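Cytosolic phospholipase A2 delta (Homo sapiens, PDB 5IZ5) hydrolyses glycerophospholipids at the sn-2 position in a calcium-dependent way, releasing a fatty acid, with a preference for linoleic acid. Local coordinates at residues B[328-333]-B[657-663]; B[427-431]-B[539-544]; B[464-470]-B[482-488]; B[530-534]-B[649-654]. The protein carries 3 engineered substitutions. All blocks are in the same frame, centred on the assembly; numbering follows the deposited sequence.

Contact 1 of 4, residues B[328-333]-B[657-663]; sequences GIMATG and NTSSPSM
Ser659 OG is gripped by two groups. It donates to Ala331 O at 2.8 Å and is also hydrogen-bonded to the hydroxyl of Ser362. The site is the end of strand 327-331, a parallel strand of the mixed sheet in the patatin-type catalytic domain. Here the chain leaves the sheet for the glycine-rich loop before helix 335-351. The hydroxyl meets the Ala331 carbonyl 33° out of its plane. A second bond holds the loop: Gly333 N reaches Asn657 OD1 at 2.8 Å, with an N-H...O angle of 151°. It fixes the backbone just ahead of the substrate-binding pair Gly334 and Gly335 and close to the nucleophile Ser365. The amide of Asn657 gets there because CG stands opposite the backbone N (chi1 -168°), and its side chain crosses that of Thr332 at about a right angle. Thr332 CG2 lies against Asn657 O at 3.2 Å, while its OG1 bonds to Gly333 O and to Tyr678 N. Met330 fills the middle of the contact. Its CG rests on Ser659 OG at 3.3 Å, and its SD sits 3.5 Å from Ser660 CB. Within the loop, the hydroxyls of Thr658 and Ser660 share a hydrogen bond. Further along, Met663 bends at chi2 and brings its CE methyl to 3.8 Å from Gly328 CA, where a beta carbon would collide with it.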
# COMPACT_ATOMS: atom_id res chain seq x y z
N GLY B 328 1.05 -5.57 22.29
CA GLY B 328 0.52 -5.84 20.95
C GLY B 328 0.34 -7.33 20.70
O GLY B 328 1.10 -8.15 21.21
N ILE B 329 -0.70 -7.66 19.95
CA ILE B 329 -0.87 -8.98 19.36
C ILE B 329 -0.48 -8.87 17.90
O ILE B 329 -0.94 -7.96 17.22
CB ILE B 329 -2.33 -9.45 19.35
CG1 ILE B 329 -2.84 -9.73 20.77
CG2 ILE B 329 -2.48 -10.72 18.52
CD1 ILE B 329 -4.35 -9.82 20.87
N MET B 330 0.29 -9.84 17.42
CA MET B 330 0.80 -9.84 16.06
C MET B 330 0.55 -11.22 15.45
O MET B 330 1.05 -12.22 15.96
CB MET B 330 2.29 -9.53 16.16
CG MET B 330 3.17 -9.70 14.95
SD MET B 330 4.80 -9.06 15.40
CE MET B 330 5.80 -10.54 15.68
N ALA B 331 -0.27 -11.26 14.40
CA ALA B 331 -0.68 -12.51 13.78
C ALA B 331 -0.08 -12.61 12.39
O ALA B 331 0.07 -11.60 11.70
CB ALA B 331 -2.20 -12.58 13.72
N THR B 332 0.25 -13.84 11.99
CA THR B 332 0.79 -14.11 10.66
C THR B 332 -0.35 -14.54 9.74
O THR B 332 -1.52 -14.56 10.14
CB THR B 332 1.85 -15.24 10.68
OG1 THR B 332 1.21 -16.50 10.96
CG2 THR B 332 2.93 -14.97 11.71
N GLY B 333 0.01 -14.92 8.52
CA GLY B 333 -0.97 -15.45 7.58
C GLY B 333 -1.20 -16.94 7.69
O GLY B 333 -0.60 -17.61 8.54
N ASN B 657 6.05 -13.54 6.03
CA ASN B 657 4.83 -13.92 6.74
C ASN B 657 4.73 -13.32 8.14
O ASN B 657 4.58 -14.05 9.13
CB ASN B 657 4.74 -15.45 6.80
CG ASN B 657 3.39 -15.95 7.27
OD1 ASN B 657 2.36 -15.29 7.09
ND2 ASN B 657 3.37 -17.14 7.86
N THR B 658 4.77 -11.99 8.21
CA THR B 658 4.71 -11.26 9.47
C THR B 658 3.88 -9.98 9.36
O THR B 658 3.85 -9.33 8.31
CB THR B 658 6.11 -10.88 9.97
OG1 THR B 658 6.02 -10.31 11.28
CG2 THR B 658 6.81 -9.88 9.02
N SER B 659 3.22 -9.62 10.46
CA SER B 659 2.51 -8.34 10.56
C SER B 659 3.30 -7.35 11.42
O SER B 659 2.76 -6.32 11.83
CB SER B 659 1.09 -8.55 11.10
OG SER B 659 1.09 -9.06 12.41
N SER B 660 4.58 -7.63 11.64
CA SER B 660 5.42 -6.88 12.58
C SER B 660 5.74 -5.42 12.23
O SER B 660 5.91 -4.60 13.14
CB SER B 660 6.73 -7.63 12.81
OG SER B 660 7.47 -7.77 11.62
N PRO B 661 5.82 -5.06 10.94
CA PRO B 661 6.15 -3.67 10.62
C PRO B 661 5.27 -2.61 11.31
O PRO B 661 5.76 -1.53 11.68
CB PRO B 661 5.98 -3.61 9.10
CG PRO B 661 6.24 -5.00 8.66
CD PRO B 661 5.65 -5.88 9.72
N SER B 662 4.00 -2.91 11.49
CA SER B 662 3.08 -2.01 12.19
C SER B 662 3.43 -1.85 13.67
O SER B 662 3.13 -0.81 14.27
CB SER B 662 1.63 -2.51 12.03
OG SER B 662 1.08 -2.07 10.79
N MET B 663 4.07 -2.87 14.26
CA MET B 663 4.56 -2.79 15.64
C MET B 663 5.77 -1.87 15.79
O MET B 663 6.14 -1.56 16.92
CB MET B 663 4.87 -4.19 16.19
CG MET B 663 3.66 -5.13 16.29
SD MET B 663 2.33 -4.42 17.27
CE MET B 663 1.06 -5.69 17.18

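Contact 2 of 4, residues B[427-431]-B[539-544]; sequences TFVDL and LLDAWY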
# COMPACT_ATOMS: atom_id res chain seq x y z
N THR B 427 -10.31 -6.99 -11.71
CA THR B 427 -9.17 -7.86 -11.52
C THR B 427 -9.57 -9.11 -10.75
O THR B 427 -10.71 -9.24 -10.30
CB THR B 427 -8.05 -7.14 -10.76
OG1 THR B 427 -8.43 -6.99 -9.39
CG2 THR B 427 -7.75 -5.77 -11.35
N PHE B 428 -8.61 -10.02 -10.60
CA PHE B 428 -8.81 -11.23 -9.81
C PHE B 428 -9.21 -10.89 -8.37
O PHE B 428 -10.01 -11.60 -7.76
CB PHE B 428 -7.52 -12.07 -9.78
CG PHE B 428 -7.38 -13.05 -10.90
CD1 PHE B 428 -7.17 -12.58 -12.19
CD2 PHE B 428 -7.41 -14.43 -10.69
CE1 PHE B 428 -7.03 -13.45 -13.25
CE2 PHE B 428 -7.26 -15.31 -11.75
CZ PHE B 428 -7.07 -14.82 -13.04
N VAL B 429 -8.66 -9.81 -7.85
CA VAL B 429 -8.96 -9.34 -6.51
C VAL B 429 -10.43 -9.02 -6.34
O VAL B 429 -11.01 -9.31 -5.31
CB VAL B 429 -8.11 -8.11 -6.14
CG1 VAL B 429 -8.66 -7.39 -4.92
CG2 VAL B 429 -6.67 -8.53 -5.90
N ASP B 430 -11.03 -8.45 -7.38
CA ASP B 430 -12.44 -8.11 -7.32
C ASP B 430 -13.31 -9.35 -7.25
O ASP B 430 -14.27 -9.37 -6.47
CB ASP B 430 -12.85 -7.24 -8.51
CG ASP B 430 -12.11 -5.93 -8.53
OD1 ASP B 430 -12.39 -5.07 -7.67
OD2 ASP B 430 -11.23 -5.75 -9.38
N LEU B 431 -12.97 -10.39 -8.01
CA LEU B 431 -13.77 -11.62 -7.95
C LEU B 431 -13.54 -12.32 -6.63
O LEU B 431 -14.47 -12.84 -6.02
CB LEU B 431 -13.43 -12.57 -9.10
CG LEU B 431 -14.24 -13.87 -9.11
CD1 LEU B 431 -15.73 -13.60 -9.20
CD2 LEU B 431 -13.79 -14.76 -10.25
N LEU B 539 -5.82 -18.99 -7.33
CA LEU B 539 -6.95 -19.16 -8.25
C LEU B 539 -6.41 -19.21 -9.67
O LEU B 539 -6.86 -20.00 -10.49
CB LEU B 539 -7.96 -18.02 -8.10
CG LEU B 539 -9.35 -18.19 -8.73
CD1 LEU B 539 -10.07 -19.46 -8.30
CD2 LEU B 539 -10.23 -16.98 -8.42
N LEU B 540 -5.40 -18.39 -9.95
CA LEU B 540 -4.82 -18.32 -11.28
C LEU B 540 -4.12 -19.62 -11.67
O LEU B 540 -4.29 -20.11 -12.79
CB LEU B 540 -3.85 -17.13 -11.35
CG LEU B 540 -3.09 -16.96 -12.69
CD1 LEU B 540 -3.17 -15.55 -13.27
CD2 LEU B 540 -1.62 -17.34 -12.54
N ASP B 541 -3.34 -20.19 -10.75
CA ASP B 541 -2.67 -21.48 -10.99
C ASP B 541 -3.64 -22.66 -11.10
O ASP B 541 -3.46 -23.55 -11.94
CB ASP B 541 -1.67 -21.80 -9.88
CG ASP B 541 -0.39 -20.97 -9.95
OD1 ASP B 541 -0.19 -20.21 -10.94
OD2 ASP B 541 0.41 -21.07 -9.00
N ALA B 542 -4.63 -22.70 -10.23
CA ALA B 542 -5.62 -23.77 -10.25
C ALA B 542 -6.47 -23.76 -11.53
O ALA B 542 -6.92 -24.80 -11.98
CB ALA B 542 -6.52 -23.69 -9.03
N TRP B 543 -6.67 -22.57 -12.10
CA TRP B 543 -7.58 -22.40 -13.23
C TRP B 543 -6.93 -22.41 -14.60
O TRP B 543 -7.50 -22.97 -15.53
CB TRP B 543 -8.38 -21.10 -13.09
CG TRP B 543 -9.58 -21.23 -12.19
CD1 TRP B 543 -9.86 -22.27 -11.36
CD2 TRP B 543 -10.64 -20.28 -12.03
NE1 TRP B 543 -11.05 -22.04 -10.70
CE2 TRP B 543 -11.54 -20.82 -11.09
CE3 TRP B 543 -10.93 -19.03 -12.60
CZ2 TRP B 543 -12.70 -20.16 -10.69
CZ3 TRP B 543 -12.09 -18.37 -12.20
CH2 TRP B 543 -12.95 -18.94 -11.26
N TYR B 544 -5.78 -21.76 -14.72
CA TYR B 544 -5.14 -21.50 -16.00
C TYR B 544 -3.83 -22.26 -16.08
O TYR B 544 -2.95 -22.10 -15.24
CB TYR B 544 -4.88 -20.00 -16.17
CG TYR B 544 -6.14 -19.19 -16.05
CD1 TYR B 544 -6.53 -18.68 -14.83
CD2 TYR B 544 -6.98 -18.97 -17.15
CE1 TYR B 544 -7.68 -17.94 -14.69
CE2 TYR B 544 -8.14 -18.23 -17.02
CZ TYR B 544 -8.48 -17.73 -15.78
OH TYR B 544 -9.62 -17.01 -15.62
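Phe428 meets Tyr544 through ring carbons. Phe428 CZ lies 3.6 Å from Tyr544 CE1, which sits at the edge of the phenylalanine ring, near its plane. The two side chains come from opposite directions, and their ring planes are inclined at 62°. The phenol of Tyr544 bonds to the backbone O of Lys594. Its OH also lies in plane at the edge of the Trp543 ring.

The aliphatic contacts surround the same phenylalanine. Leu540 CB is 3.9 Å from Phe428 CE2, and the two side chains cross at about a right angle. A chi1 of 177° swings CG of Leu540 away from its own N, and CD1 comes to 4.0 Å from Phe428 CZ. Leu539 CD2 touches Phe428 CD2 more loosely, at 4.4 Å. A glycine in place of this phenylalanine takes away the ring that Tyr544 CE1 and Leu540 CB rest on, and would probably open a gap between the two helices beside Leu539, Leu540 and Tyr544. Farther along, Leu431 CD2 approaches Trp543 CH2, and one face of that indole carries Leu539 CD1. Phe593 and Leu597 continue this apolar layer beyond Leu431.

The polar bonds at the start of helix 428-441 are mostly local. Asp430 OD2 accepts from Thr427 N at 2.8 Å, through its anti lone pair, and from Thr427 OG1 above the carboxylate plane. Asp430 OD1 bonds outward to Gln604 NE2. Thr427 OG1 takes a weak bond from Val429 N. This is a capping box at the start of helix 428-441, whose first turn packs on the last turn of helix 534-543.

Contact 3 of 4, residues B[464-470]-B[482-488]; sequences PLYLSLN and KEWVEFS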
# COMPACT_ATOMS: atom_id res chain seq x y z
N PRO B 464 -6.87 -2.09 15.55
CA PRO B 464 -6.52 -3.10 14.55
C PRO B 464 -5.66 -2.53 13.42
O PRO B 464 -5.96 -1.46 12.89
CB PRO B 464 -7.88 -3.55 14.03
CG PRO B 464 -8.72 -2.33 14.13
CD PRO B 464 -8.20 -1.52 15.29
N LEU B 465 -4.61 -3.25 13.07
CA LEU B 465 -3.67 -2.83 12.03
C LEU B 465 -3.54 -3.94 10.97
O LEU B 465 -3.10 -5.05 11.27
CB LEU B 465 -2.31 -2.51 12.65
CG LEU B 465 -2.34 -1.32 13.62
CD1 LEU B 465 -1.17 -1.37 14.60
CD2 LEU B 465 -2.35 0.00 12.87
N TYR B 466 -3.94 -3.63 9.74
CA TYR B 466 -3.92 -4.59 8.65
C TYR B 466 -2.82 -4.17 7.68
O TYR B 466 -2.70 -2.99 7.35
CB TYR B 466 -5.26 -4.61 7.91
CG TYR B 466 -6.53 -4.69 8.77
CD1 TYR B 466 -7.25 -5.87 8.86
CD2 TYR B 466 -7.03 -3.56 9.42
CE1 TYR B 466 -8.43 -5.95 9.60
CE2 TYR B 466 -8.20 -3.63 10.17
CZ TYR B 466 -8.90 -4.83 10.26
OH TYR B 466 -10.07 -4.91 10.99
N LEU B 467 -2.01 -5.13 7.22
CA LEU B 467 -0.85 -4.80 6.37
C LEU B 467 -0.93 -5.36 4.95
O LEU B 467 -1.49 -6.44 4.71
CB LEU B 467 0.46 -5.28 7.01
CG LEU B 467 1.46 -4.34 7.70
CD1 LEU B 467 0.98 -2.92 7.90
CD2 LEU B 467 1.89 -4.96 9.02
N SER B 468 -0.35 -4.60 4.03
CA SER B 468 -0.12 -5.04 2.66
C SER B 468 1.18 -4.44 2.13
O SER B 468 1.70 -3.49 2.69
CB SER B 468 -1.27 -4.59 1.78
OG SER B 468 -1.22 -3.19 1.63
N LEU B 469 1.67 -4.98 1.03
CA LEU B 469 2.88 -4.48 0.36
C LEU B 469 2.52 -3.83 -0.95
O LEU B 469 1.76 -4.41 -1.73
CB LEU B 469 3.85 -5.64 0.08
CG LEU B 469 4.61 -6.24 1.27
CD1 LEU B 469 5.38 -7.50 0.88
CD2 LEU B 469 5.55 -5.21 1.89
N ASN B 470 3.06 -2.63 -1.20
CA ASN B 470 3.01 -2.02 -2.52
C ASN B 470 4.21 -2.47 -3.34
O ASN B 470 5.35 -2.37 -2.89
CB ASN B 470 2.99 -0.50 -2.47
CG ASN B 470 2.81 0.12 -3.85
OD1 ASN B 470 1.87 -0.22 -4.56
ND2 ASN B 470 3.70 1.02 -4.24
N LYS B 482 9.57 -3.24 -2.53
CA LYS B 482 8.37 -3.49 -1.73
C LYS B 482 8.26 -2.49 -0.59
O LYS B 482 9.22 -2.28 0.14
CB LYS B 482 8.39 -4.93 -1.19
CG LYS B 482 9.64 -5.29 -0.43
CD LYS B 482 9.59 -6.75 -0.02
CE LYS B 482 10.37 -7.03 1.25
NZ LYS B 482 9.71 -8.10 2.05
N GLU B 483 7.08 -1.90 -0.46
CA GLU B 483 6.78 -0.85 0.50
C GLU B 483 5.58 -1.24 1.35
O GLU B 483 4.54 -1.64 0.81
CB GLU B 483 6.48 0.46 -0.23
CG GLU B 483 7.60 0.89 -1.16
CD GLU B 483 7.23 2.07 -2.04
OE1 GLU B 483 8.05 3.00 -2.13
OE2 GLU B 483 6.14 2.05 -2.65
N TRP B 484 5.72 -1.13 2.66
CA TRP B 484 4.64 -1.50 3.57
C TRP B 484 3.56 -0.43 3.56
O TRP B 484 3.85 0.75 3.74
CB TRP B 484 5.17 -1.74 4.99
CG TRP B 484 6.08 -2.94 5.07
CD1 TRP B 484 7.44 -2.93 5.02
CD2 TRP B 484 5.69 -4.31 5.18
NE1 TRP B 484 7.92 -4.22 5.10
CE2 TRP B 484 6.86 -5.09 5.20
CE3 TRP B 484 4.46 -4.96 5.26
CZ2 TRP B 484 6.84 -6.49 5.30
CZ3 TRP B 484 4.43 -6.35 5.36
CH2 TRP B 484 5.62 -7.10 5.38
N VAL B 485 2.33 -0.86 3.33
CA VAL B 485 1.15 -0.01 3.43
C VAL B 485 0.28 -0.53 4.57
O VAL B 485 -0.26 -1.64 4.54
CB VAL B 485 0.34 0.03 2.12
CG1 VAL B 485 -0.89 0.90 2.30
CG2 VAL B 485 1.20 0.56 0.98
N GLU B 486 0.13 0.31 5.58
CA GLU B 486 -0.61 -0.03 6.78
C GLU B 486 -2.04 0.49 6.70
O GLU B 486 -2.25 1.63 6.27
CB GLU B 486 0.12 0.59 7.97
CG GLU B 486 -0.66 0.67 9.26
CD GLU B 486 0.18 1.32 10.34
OE1 GLU B 486 1.07 0.63 10.89
OE2 GLU B 486 -0.04 2.53 10.62
N PHE B 487 -3.01 -0.33 7.13
CA PHE B 487 -4.42 0.07 7.21
C PHE B 487 -4.90 0.04 8.66
O PHE B 487 -4.68 -0.94 9.37
CB PHE B 487 -5.32 -0.89 6.42
CG PHE B 487 -5.08 -0.89 4.94
CD1 PHE B 487 -6.06 -0.44 4.07
CD2 PHE B 487 -3.88 -1.36 4.40
CE1 PHE B 487 -5.86 -0.45 2.70
CE2 PHE B 487 -3.67 -1.37 3.03
CZ PHE B 487 -4.65 -0.91 2.17
N SER B 488 -5.58 1.11 9.08
CA SER B 488 -6.31 1.12 10.35
C SER B 488 -7.63 1.87 10.17
O SER B 488 -7.83 2.52 9.15
CB SER B 488 -5.47 1.79 11.45
OG SER B 488 -5.71 3.19 11.49
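Leu469 CD2 sits over the centre of the Trp484 six-membered ring, 3.4 Å from its centroid and 13° off the normal. This is a CH-pi contact, and the two side chains point the same way. Leu467 CG lies 3.9 Å from Trp484 CE3, on the same face of the sheet. On the other face, Asn470 ND2 donates to Glu483 OE2 at 3.1 Å. The bond is nearly straight (169°), and the oxygen lies in the amide plane. With chi1 at -175°, the Asn470 amide runs alongside the Glu483 carboxylate. Also on this face, Ser468 OG lies at the edge of the Phe487 ring, 3.4 Å from CE2, and makes a weak bond to Val485 O.

The backbone sets this register. Strands 463-471 and 482-487 form an antiparallel beta hairpin, with paired bonds at Tyr466-Phe487, Ser468-Val485 and Asn470-Glu483.

Farther out, Asn470 OD1 accepts from Cys648 N, and Trp484 NE1 bonds to Tyr693 OH. Glu483 has Lys496, Tyr497 and Thr641 as partners. Glu486 forms salt bridges with Arg665 and Arg668 and bonds to Ser662. Both carboxylates are buried, yet each has cationic and hydrogen-bonding partners, so both are probably ionised.

Contact 4 of 4, residues B[530-534]-B[649-654]; sequences IWSNI and LVDAAY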
# COMPACT_ATOMS: atom_id res chain seq x y z
N ILE B 530 -7.56 -7.82 -0.90
CA ILE B 530 -6.20 -7.28 -1.04
C ILE B 530 -5.28 -7.91 -0.01
O ILE B 530 -4.19 -8.37 -0.33
CB ILE B 530 -6.12 -5.75 -0.75
CG1 ILE B 530 -7.11 -4.94 -1.59
CG2 ILE B 530 -4.69 -5.21 -0.88
CD1 ILE B 530 -6.97 -5.06 -3.08
N TRP B 531 -5.72 -7.89 1.24
CA TRP B 531 -4.92 -8.40 2.35
C TRP B 531 -4.59 -9.89 2.19
O TRP B 531 -3.52 -10.33 2.61
CB TRP B 531 -5.64 -8.17 3.68
CG TRP B 531 -5.86 -6.71 3.99
CD1 TRP B 531 -5.06 -5.66 3.63
CD2 TRP B 531 -6.94 -6.15 4.74
NE1 TRP B 531 -5.58 -4.49 4.10
CE2 TRP B 531 -6.73 -4.75 4.78
CE3 TRP B 531 -8.07 -6.69 5.37
CZ2 TRP B 531 -7.60 -3.89 5.44
CZ3 TRP B 531 -8.94 -5.83 6.01
CH2 TRP B 531 -8.70 -4.45 6.05
N SER B 532 -5.51 -10.64 1.61
CA SER B 532 -5.35 -12.07 1.41
C SER B 532 -5.27 -12.45 -0.07
O SER B 532 -5.68 -13.56 -0.44
CB SER B 532 -6.50 -12.82 2.11
OG SER B 532 -7.76 -12.53 1.53
N ASN B 533 -4.76 -11.55 -0.92
CA ASN B 533 -4.71 -11.83 -2.37
C ASN B 533 -3.68 -12.86 -2.85
O ASN B 533 -3.54 -13.10 -4.05
CB ASN B 533 -4.69 -10.56 -3.25
CG ASN B 533 -3.38 -9.79 -3.21
OD1 ASN B 533 -2.36 -10.25 -2.72
ND2 ASN B 533 -3.42 -8.57 -3.76
N ILE B 534 -2.98 -13.51 -1.91
CA ILE B 534 -2.27 -14.75 -2.24
C ILE B 534 -3.25 -15.72 -2.90
O ILE B 534 -2.89 -16.49 -3.78
CB ILE B 534 -1.60 -15.40 -1.00
CG1 ILE B 534 -0.64 -16.51 -1.41
CG2 ILE B 534 -2.65 -15.95 -0.03
CD1 ILE B 534 0.67 -16.00 -1.97
N LEU B 649 -1.05 -3.43 -4.86
CA LEU B 649 -1.03 -3.90 -3.48
C LEU B 649 -1.16 -5.41 -3.40
O LEU B 649 -2.06 -6.02 -4.00
CB LEU B 649 -2.13 -3.22 -2.67
CG LEU B 649 -1.95 -1.71 -2.49
CD1 LEU B 649 -3.15 -1.11 -1.79
CD2 LEU B 649 -0.70 -1.38 -1.69
N VAL B 650 -0.27 -6.00 -2.62
CA VAL B 650 -0.09 -7.43 -2.57
C VAL B 650 -0.17 -7.92 -1.11
O VAL B 650 0.13 -7.19 -0.18
CB VAL B 650 1.23 -7.76 -3.31
CG1 VAL B 650 2.12 -8.70 -2.53
CG2 VAL B 650 0.91 -8.29 -4.69
N ASP B 651 -0.64 -9.16 -0.94
CA ASP B 651 -0.62 -9.88 0.34
C ASP B 651 0.82 -9.99 0.85
O ASP B 651 1.70 -10.32 0.07
CB ASP B 651 -1.24 -11.26 0.07
CG ASP B 651 -1.38 -12.12 1.31
OD1 ASP B 651 -0.59 -11.95 2.26
OD2 ASP B 651 -2.28 -12.99 1.31
N ALA B 652 1.07 -9.69 2.13
CA ALA B 652 2.42 -9.83 2.72
C ALA B 652 3.00 -11.24 2.57
O ALA B 652 4.22 -11.42 2.48
CB ALA B 652 2.41 -9.45 4.19
N ALA B 653 2.12 -12.23 2.52
CA ALA B 653 2.52 -13.63 2.32
C ALA B 653 3.29 -13.89 1.02
O ALA B 653 3.91 -14.94 0.89
CB ALA B 653 1.29 -14.53 2.41
N TYR B 654 3.26 -12.97 0.05
CA TYR B 654 4.12 -13.08 -1.14
C TYR B 654 5.61 -12.88 -0.84
O TYR B 654 6.46 -13.31 -1.62
CB TYR B 654 3.74 -12.05 -2.21
CG TYR B 654 2.51 -12.38 -3.02
CD1 TYR B 654 1.25 -12.08 -2.55
CD2 TYR B 654 2.61 -12.99 -4.27
CE1 TYR B 654 0.11 -12.37 -3.29
CE2 TYR B 654 1.48 -13.29 -5.02
CZ TYR B 654 0.23 -12.97 -4.52
OH TYR B 654 -0.92 -13.26 -5.24
O HOH W 1 -1.41 -9.12 3.80
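The Tyr654 ring carries Ile534 CD1 over the centre of one face, 3.8 Å from its centroid and 8° off the normal: a CH-pi contact. Asn533 O and Asp651 O lie at its edge, in plane, and His603 packs against it edge-to-face. The phenol OH donates to Asn533 O at 2.9 Å, coming from above the plane of that carbonyl. A leucine in place of Tyr654 would probably leave Asn533 O without this donor and Ile534 CD1 without its aromatic face.

The Asn533 amide uses both ends. Its OD1 accepts from Asp651 N at 2.7 Å, with the donor 35° above the amide carbonyl plane. Its ND2 donates to Leu649 O at 2.9 Å, nearly in the amide plane. CG lies between the backbone N and carbonyl carbon (chi1 72°), which turns the amide toward 649-651.

This is the active site. Asp651, probably the proton acceptor as in its relatives, hydrogen-bonds through OD2 to the nucleophile Ser365, forming a Ser-Asp dyad. Ile534 N adds a weak bond to the same oxygen. OD1 accepts from Ala653 N at 2.7 Å, closing an Asx turn. Ile534 CG2 packs 3.3 Å from OD2.

Ile530 CG2 touches Leu649 CB at 3.7 Å. The indole of Trp531 stacks on Tyr466 and meets Phe487 edge-to-face. A water accepts from Ala652 N at 3.0 Å and donates to Trp531 O.

All four contacts lie in the catalytic domain. Contacts 1, 3 and 4 reach the same mixed sheet. The centre of contact 3 is about 10 Å from those of contacts 1 and 4. Its strand 463-471 pairs with strand 649-650 of contact 4, and Pro661 of contact 1 packs on Trp484. Contact 2 stands farther out, its centre about 13 Å from contact 4 and 26 Å from contact 1. Val429 packs on Ile530 and Asn533 of contact 4. Along the chain, contact 1 spans the others. Contact 3 falls within contact 2 and closes before contact 4 opens; segments of contacts 2 and 4 alternate. Contacts 1 and 4 both reach the nucleophile: Gly333 lies near Ser365, and Asp651 hydrogen-bonds it.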